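Ycf54-like protein (Synechocystis sp. PCC 6803, PDB 5M2P) probably acts as a component of the Mg-protoporphyrin IX monomethylester cyclase, and is required for protochlorophyllide formation on the route to chlorophyll. Local coordinates at residues 23-26 with 27-31; 81-84 with 85-89; 57-60 with 61-65. All blocks are in the same frame, centred on the assembly; numbering follows the deposited sequence. Where two conformers were deposited one is given.

Contact 1: residues 23-26 with 27-31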
# COMPACT_ATOMS: atom_id res chain seq x y z
N PHE A 23 -8.23 11.25 4.32
CA PHE A 23 -7.24 10.19 4.50
C PHE A 23 -5.90 10.56 3.85
O PHE A 23 -4.82 10.36 4.44
CB PHE A 23 -7.76 8.85 3.94
CG PHE A 23 -6.71 7.76 3.93
CD1 PHE A 23 -6.42 7.07 5.07
CD2 PHE A 23 -6.01 7.46 2.79
CE1 PHE A 23 -5.45 6.10 5.08
CE2 PHE A 23 -5.03 6.49 2.79
CZ PHE A 23 -4.75 5.81 3.94
N GLU A 24 -5.96 11.03 2.63
CA GLU A 24 -4.74 11.43 1.96
C GLU A 24 -4.05 12.55 2.72
O GLU A 24 -2.83 12.59 2.77
CB GLU A 24 -5.04 11.84 0.53
CG GLU A 24 -5.38 10.68 -0.39
CD GLU A 24 -4.22 9.71 -0.54
OE1 GLU A 24 -3.04 10.13 -0.45
OE2 GLU A 24 -4.46 8.52 -0.72
N GLU A 25 -4.81 13.46 3.33
CA GLU A 25 -4.21 14.50 4.16
C GLU A 25 -3.51 13.92 5.39
O GLU A 25 -2.46 14.40 5.79
CB GLU A 25 -5.26 15.56 4.59
CG GLU A 25 -4.72 16.67 5.49
CD GLU A 25 -3.57 17.43 4.86
OE1 GLU A 25 -3.64 17.72 3.64
OE2 GLU A 25 -2.60 17.74 5.58
N VAL A 26 -4.08 12.88 5.98
CA VAL A 26 -3.44 12.21 7.10
C VAL A 26 -2.09 11.64 6.66
O VAL A 26 -1.11 11.78 7.38
CB VAL A 26 -4.31 11.08 7.71
CG1 VAL A 26 -3.54 10.30 8.76
CG2 VAL A 26 -5.56 11.68 8.34
N LEU A 27 -2.05 11.04 5.47
CA LEU A 27 -0.78 10.48 4.98
C LEU A 27 0.23 11.58 4.72
O LEU A 27 1.40 11.42 5.04
CB LEU A 27 -0.99 9.70 3.70
CG LEU A 27 -1.82 8.44 3.75
CD1 LEU A 27 -1.74 7.73 2.41
CD2 LEU A 27 -1.30 7.56 4.85
N LYS A 28 -0.20 12.69 4.12
CA LYS A 28 0.72 13.83 3.92
C LYS A 28 1.26 14.33 5.25
O LYS A 28 2.47 14.56 5.40
CB LYS A 28 -0.01 14.95 3.19
CG LYS A 28 0.84 16.17 2.89
CD LYS A 28 -0.03 17.38 2.57
CE LYS A 28 0.80 18.62 2.27
NZ LYS A 28 1.16 18.69 0.83
N GLU A 29 0.39 14.50 6.24
CA GLU A 29 0.83 14.94 7.56
C GLU A 29 1.77 13.95 8.21
O GLU A 29 2.73 14.34 8.88
CB GLU A 29 -0.36 15.23 8.47
CG GLU A 29 -1.03 16.56 8.14
CD GLU A 29 -0.03 17.71 8.15
OE1 GLU A 29 0.60 17.93 9.22
OE2 GLU A 29 0.14 18.38 7.10
N ARG A 30 1.54 12.66 7.97
CA ARG A 30 2.40 11.64 8.54
C ARG A 30 3.80 11.72 7.90
O ARG A 30 4.80 11.65 8.61
CB ARG A 30 1.80 10.25 8.35
CG ARG A 30 2.53 9.14 9.09
CD ARG A 30 1.93 7.78 8.69
NE ARG A 30 2.55 6.62 9.36
CZ ARG A 30 2.25 6.21 10.59
NH1 ARG A 30 1.34 6.87 11.30
NH2 ARG A 30 2.86 5.16 11.11
N ARG A 31 3.88 11.90 6.58
CA ARG A 31 5.19 12.10 5.93
C ARG A 31 5.92 13.30 6.51
O ARG A 31 7.10 13.24 6.79
CB ARG A 31 5.05 12.26 4.41
CG ARG A 31 4.51 11.04 3.70
CD ARG A 31 4.44 11.24 2.20
NE ARG A 31 3.73 10.15 1.59
CZ ARG A 31 2.46 10.16 1.20
NH1 ARG A 31 1.71 11.26 1.30
NH2 ARG A 31 1.95 9.05 0.69
O HOH W 1 -1.01 11.94 0.75
O HOH W 2 -0.30 9.51 -0.66

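Contact 2: residues 81-84 with 85-89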
# COMPACT_ATOMS: atom_id res chain seq x y z
N TRP A 81 -4.54 0.12 10.88
CA TRP A 81 -5.24 1.41 10.97
C TRP A 81 -5.83 1.79 9.62
O TRP A 81 -6.97 2.20 9.54
CB TRP A 81 -4.33 2.53 11.48
CG TRP A 81 -4.94 3.91 11.32
CD1 TRP A 81 -5.87 4.48 12.12
CD2 TRP A 81 -4.70 4.83 10.24
NE1 TRP A 81 -6.24 5.70 11.61
CE2 TRP A 81 -5.53 5.94 10.45
CE3 TRP A 81 -3.87 4.81 9.10
CZ2 TRP A 81 -5.56 7.02 9.59
CZ3 TRP A 81 -3.89 5.88 8.25
CH2 TRP A 81 -4.72 6.98 8.50
N VAL A 82 -5.06 1.64 8.56
CA VAL A 82 -5.56 2.01 7.23
C VAL A 82 -6.83 1.22 6.91
O VAL A 82 -7.81 1.77 6.39
CB VAL A 82 -4.50 1.78 6.13
CG1 VAL A 82 -5.11 1.93 4.75
CG2 VAL A 82 -3.30 2.71 6.28
N LYS A 83 -6.82 -0.08 7.21
CA LYS A 83 -8.00 -0.89 6.94
C LYS A 83 -9.21 -0.41 7.73
O LYS A 83 -10.32 -0.36 7.24
CB LYS A 83 -7.71 -2.38 7.16
CG LYS A 83 -8.93 -3.29 7.24
CD LYS A 83 -9.89 -3.37 6.06
CE LYS A 83 -11.10 -4.21 6.46
NZ LYS A 83 -12.16 -4.33 5.41
N LEU A 84 -9.02 -0.11 9.02
CA LEU A 84 -10.13 0.31 9.86
C LEU A 84 -10.62 1.70 9.45
O LEU A 84 -11.79 2.01 9.63
CB LEU A 84 -9.67 0.31 11.31
CG LEU A 84 -9.40 -1.06 11.89
CD1 LEU A 84 -8.73 -0.83 13.22
CD2 LEU A 84 -10.66 -1.90 12.04
N ARG A 85 -9.72 2.53 8.93
CA ARG A 85 -10.06 3.90 8.53
C ARG A 85 -10.79 3.91 7.19
O ARG A 85 -11.77 4.63 7.02
CB ARG A 85 -8.79 4.75 8.47
CG ARG A 85 -8.92 6.12 7.83
CD ARG A 85 -9.40 7.18 8.81
NE ARG A 85 -9.68 8.38 8.05
CZ ARG A 85 -9.31 9.60 8.41
NH1 ARG A 85 -8.61 9.79 9.51
NH2 ARG A 85 -9.63 10.62 7.63
N LEU A 86 -10.31 3.11 6.23
CA LEU A 86 -10.88 3.10 4.88
C LEU A 86 -11.96 2.07 4.65
O LEU A 86 -12.90 2.32 3.87
CB LEU A 86 -9.81 2.88 3.83
CG LEU A 86 -8.80 4.01 3.72
CD1 LEU A 86 -7.78 3.66 2.66
CD2 LEU A 86 -9.46 5.34 3.41
N GLU A 87 -11.80 0.91 5.30
CA GLU A 87 -12.67 -0.27 5.21
C GLU A 87 -12.77 -0.94 3.85
O GLU A 87 -12.58 -2.17 3.76
CB GLU A 87 -14.08 -0.02 5.78
CG GLU A 87 -14.14 -0.11 7.30
CD GLU A 87 -13.89 -1.51 7.84
OE1 GLU A 87 -14.09 -2.49 7.10
OE2 GLU A 87 -13.50 -1.65 9.02
N TYR A 88 -13.03 -0.17 2.80
CA TYR A 88 -13.21 -0.75 1.46
C TYR A 88 -11.85 -0.90 0.74
O TYR A 88 -11.54 -0.20 -0.22
CB TYR A 88 -14.24 0.05 0.65
CG TYR A 88 -14.65 -0.65 -0.63
CD1 TYR A 88 -15.26 -1.89 -0.59
CD2 TYR A 88 -14.38 -0.09 -1.88
CE1 TYR A 88 -15.64 -2.55 -1.74
CE2 TYR A 88 -14.74 -0.75 -3.05
CZ TYR A 88 -15.36 -1.99 -2.98
OH TYR A 88 -15.72 -2.69 -4.12
N VAL A 89 -11.06 -1.82 1.28
CA VAL A 89 -9.74 -2.17 0.80
C VAL A 89 -9.52 -3.68 0.95
O VAL A 89 -10.06 -4.30 1.87
CB VAL A 89 -8.63 -1.42 1.56
CG1 VAL A 89 -8.67 0.05 1.24
CG2 VAL A 89 -8.71 -1.67 3.04
O HOH W 3 -8.29 7.60 11.78
O HOH W 4 -11.17 -6.17 3.29
O HOH W 5 -13.74 0.37 10.81

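Contact 3: residues 57-60 with 61-65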
# COMPACT_ATOMS: atom_id res chain seq x y z
N LEU A 57 0.02 -13.53 -4.74
CA LEU A 57 -1.05 -12.55 -4.62
C LEU A 57 -2.16 -12.77 -5.66
O LEU A 57 -3.00 -11.90 -5.92
CB LEU A 57 -0.47 -11.13 -4.62
CG LEU A 57 0.55 -10.86 -3.47
CD1 LEU A 57 0.93 -9.41 -3.45
CD2 LEU A 57 0.00 -11.25 -2.10
N ALA A 58 -2.20 -13.97 -6.24
CA ALA A 58 -3.15 -14.23 -7.29
C ALA A 58 -4.60 -14.01 -6.85
O ALA A 58 -5.40 -13.54 -7.64
CB ALA A 58 -2.98 -15.64 -7.80
N GLU A 59 -4.95 -14.38 -5.62
CA GLU A 59 -6.32 -14.21 -5.11
C GLU A 59 -6.66 -12.73 -5.06
O GLU A 59 -7.73 -12.30 -5.46
CB GLU A 59 -6.48 -14.83 -3.70
CG GLU A 59 -7.84 -14.56 -3.05
CD GLU A 59 -7.92 -14.99 -1.60
OE1 GLU A 59 -7.12 -15.84 -1.17
OE2 GLU A 59 -8.80 -14.48 -0.89
N ALA A 60 -5.74 -11.94 -4.53
CA ALA A 60 -5.93 -10.49 -4.48
C ALA A 60 -6.13 -9.89 -5.87
O ALA A 60 -7.03 -9.09 -6.09
CB ALA A 60 -4.79 -9.80 -3.76
N LYS A 61 -5.27 -10.29 -6.82
CA LYS A 61 -5.37 -9.75 -8.17
C LYS A 61 -6.72 -10.10 -8.80
O LYS A 61 -7.33 -9.29 -9.49
CB LYS A 61 -4.22 -10.25 -9.05
CG LYS A 61 -4.29 -9.63 -10.42
CD LYS A 61 -3.07 -9.92 -11.25
CE LYS A 61 -3.18 -9.24 -12.60
NZ LYS A 61 -2.06 -9.63 -13.49
N ALA A 62 -7.19 -11.32 -8.55
CA ALA A 62 -8.48 -11.76 -9.05
C ALA A 62 -9.67 -10.99 -8.49
O ALA A 62 -10.74 -10.97 -9.08
CB ALA A 62 -8.67 -13.23 -8.74
N LYS A 63 -9.51 -10.40 -7.32
CA LYS A 63 -10.54 -9.57 -6.69
C LYS A 63 -10.39 -8.07 -6.97
O LYS A 63 -11.30 -7.32 -6.62
CB LYS A 63 -10.53 -9.80 -5.17
CG LYS A 63 -10.93 -11.20 -4.74
CD LYS A 63 -10.70 -11.51 -3.27
CE LYS A 63 -11.45 -12.76 -2.87
NZ LYS A 63 -11.16 -13.23 -1.49
N ALA A 64 -9.28 -7.63 -7.56
CA ALA A 64 -8.87 -6.22 -7.53
C ALA A 64 -9.59 -5.36 -8.55
O ALA A 64 -9.87 -5.83 -9.66
CB ALA A 64 -7.37 -6.12 -7.79
N PRO A 65 -9.79 -4.06 -8.21
CA PRO A 65 -10.21 -3.06 -9.21
C PRO A 65 -9.24 -2.99 -10.40
O PRO A 65 -8.03 -3.26 -10.25
CB PRO A 65 -10.16 -1.72 -8.46
CG PRO A 65 -10.13 -2.08 -7.03
CD PRO A 65 -9.54 -3.45 -6.90

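Contact 1: residues 23-26 with 27-31
Four successive i to i+4 backbone hydrogen bonds, from L27, K28, E29 and R30 to the carbonyls of F23, E24, E25 and V26, make residues 23-31 an unbroken alpha-helical part of helix 21-36. On the buried side, L27 leans over one face of the F23 ring: its CG lies 4.2 Å from the F23 ring centroid and 28° off the normal, a CH-pi contact. The methyl L27 CD1 reaches beyond it to F23 CE2 at 3.5 Å. The ring gets there because its CG is anti to the backbone N (chi1 172°), which swings it along the helix toward the next turn. Both side chains also meet I71 of the sheet, and helix 76-86 adds L86 against F23 and F78 against L27.

On the solvent side E25 and E29 run side by side, E25 OE2 within 3.2 Å of E29 OE2; two like charges so near would probably raise the proton affinity of one. E24 and R31 are joined through water on another flank, where R31 meets F43 and Q45 of strand 43-47. One water donates to both E24 O and E24 OE1 and accepts from R31 NH1, while a second donates to E24 OE1 and accepts from R31 NH2 at 2.7 Å.

Contact 2: residues 81-84 with 85-89
The C-terminal end of helix 76-86 and the turn leading into strand 90-96 are held together here, with K83 reaching across to E87, the first residue to leave helical geometry. The positive phi of E87 (64°) marks the break, and the inverse gamma turn centred on Y88 follows at once. K83 NZ binds E87 O at 2.8 Å, in the carbonyl plane on a lone pair. In the E87 conformer described it also makes a salt bridge to E87 OE1 at 3.2 Å, approaching from above the carboxylate plane. A bend at chi2 (60°) in the otherwise extended lysine chain carries the ammonium to the turn, and a water linking K83 NZ to V89 O adds a third tie. The lysine thus grips backbone and side chain of E87 together. Along its aliphatic part, K83 CD passes V89 CG2 at 3.7 Å, the two side chains running in opposite directions.

Two residues earlier in the helix, W81 and R85 lie alongside each other. R85 CB sits over one face of the indole, 4.3 Å from the centroid of the five-membered ring, while CG and CD both touch W81 CZ2. The guanidinium, in the conformer described, is turned steeply to the indole, at 73°. V82 CG1 touches L86 CD1 at 3.8 Å on the buried face, where V82 reaches A10 of strand 5-13 and L86 meets F23 of helix 21-36. In the planes of both the indole and that guanidinium lies one shared water, accepting from W81 NE1 at 2.8 Å and from R85 NH1 at 3.2 Å.

Contact 3: residues 57-60 with 61-65
E59 and K63 lie side by side, one turn apart on the short helix 58-63, and point the same way. Their charged ends meet in a salt bridge, with K63 NZ 2.7 Å from E59 OE2 in the E59 conformer described. The ammonium approaches on the anti side of the carboxylate, only 16° out of its plane. Different first torsions bring the two chains together: CG of E59 is anti to the backbone N (chi1 174°), which slants the glutamate toward the following turn, whereas CG of K63 is anti to the carbonyl carbon (chi1 -66°), which tilts the lysine back. The aliphatic run of K63 passes the helix wall, its CG 3.5 Å from E59 O.

K61 extends in another direction and hydrogen-bonds through NZ to N53. L57 and A60 face the protein, both touching Y9 of strand 5-13.

Along the helix the backbone bonds weaken. K61 N and A62 N make regular bonds to L57 O and A58 O, the first at 2.9 Å. K63 N instead divides itself between two weak bonds, to E59 O at 3.2 Å and A60 O at 3.1 Å. The whole is an i to i+4 Glu-Lys salt bridge on the exposed side of the last turn of a short helix.

How the contacts relate
Contacts 1 and 2 belong to neighbouring helices, 21-36 and 76-86, and touch directly: V26 CG1 meets W81 CH2 at 3.5 Å, and F23 CG meets L86 CD2 at 3.7 Å. Both are partly buried, with apolar packing on the buried side (F23-L27, V82-L86) and charged groups and waters on the more exposed flanks. Contact 3, on helix 58-63, is a surface contact whose centre lies about 26 Å from that of contact 1, on the opposite side of the chain's centre; its nearest atoms are about 6 Å from contact 2. Glutamate four residues from its partner recurs with different outcomes: like-charged in 23-31, but paired with lysine in 81-89 and 57-65, both where a helix ends.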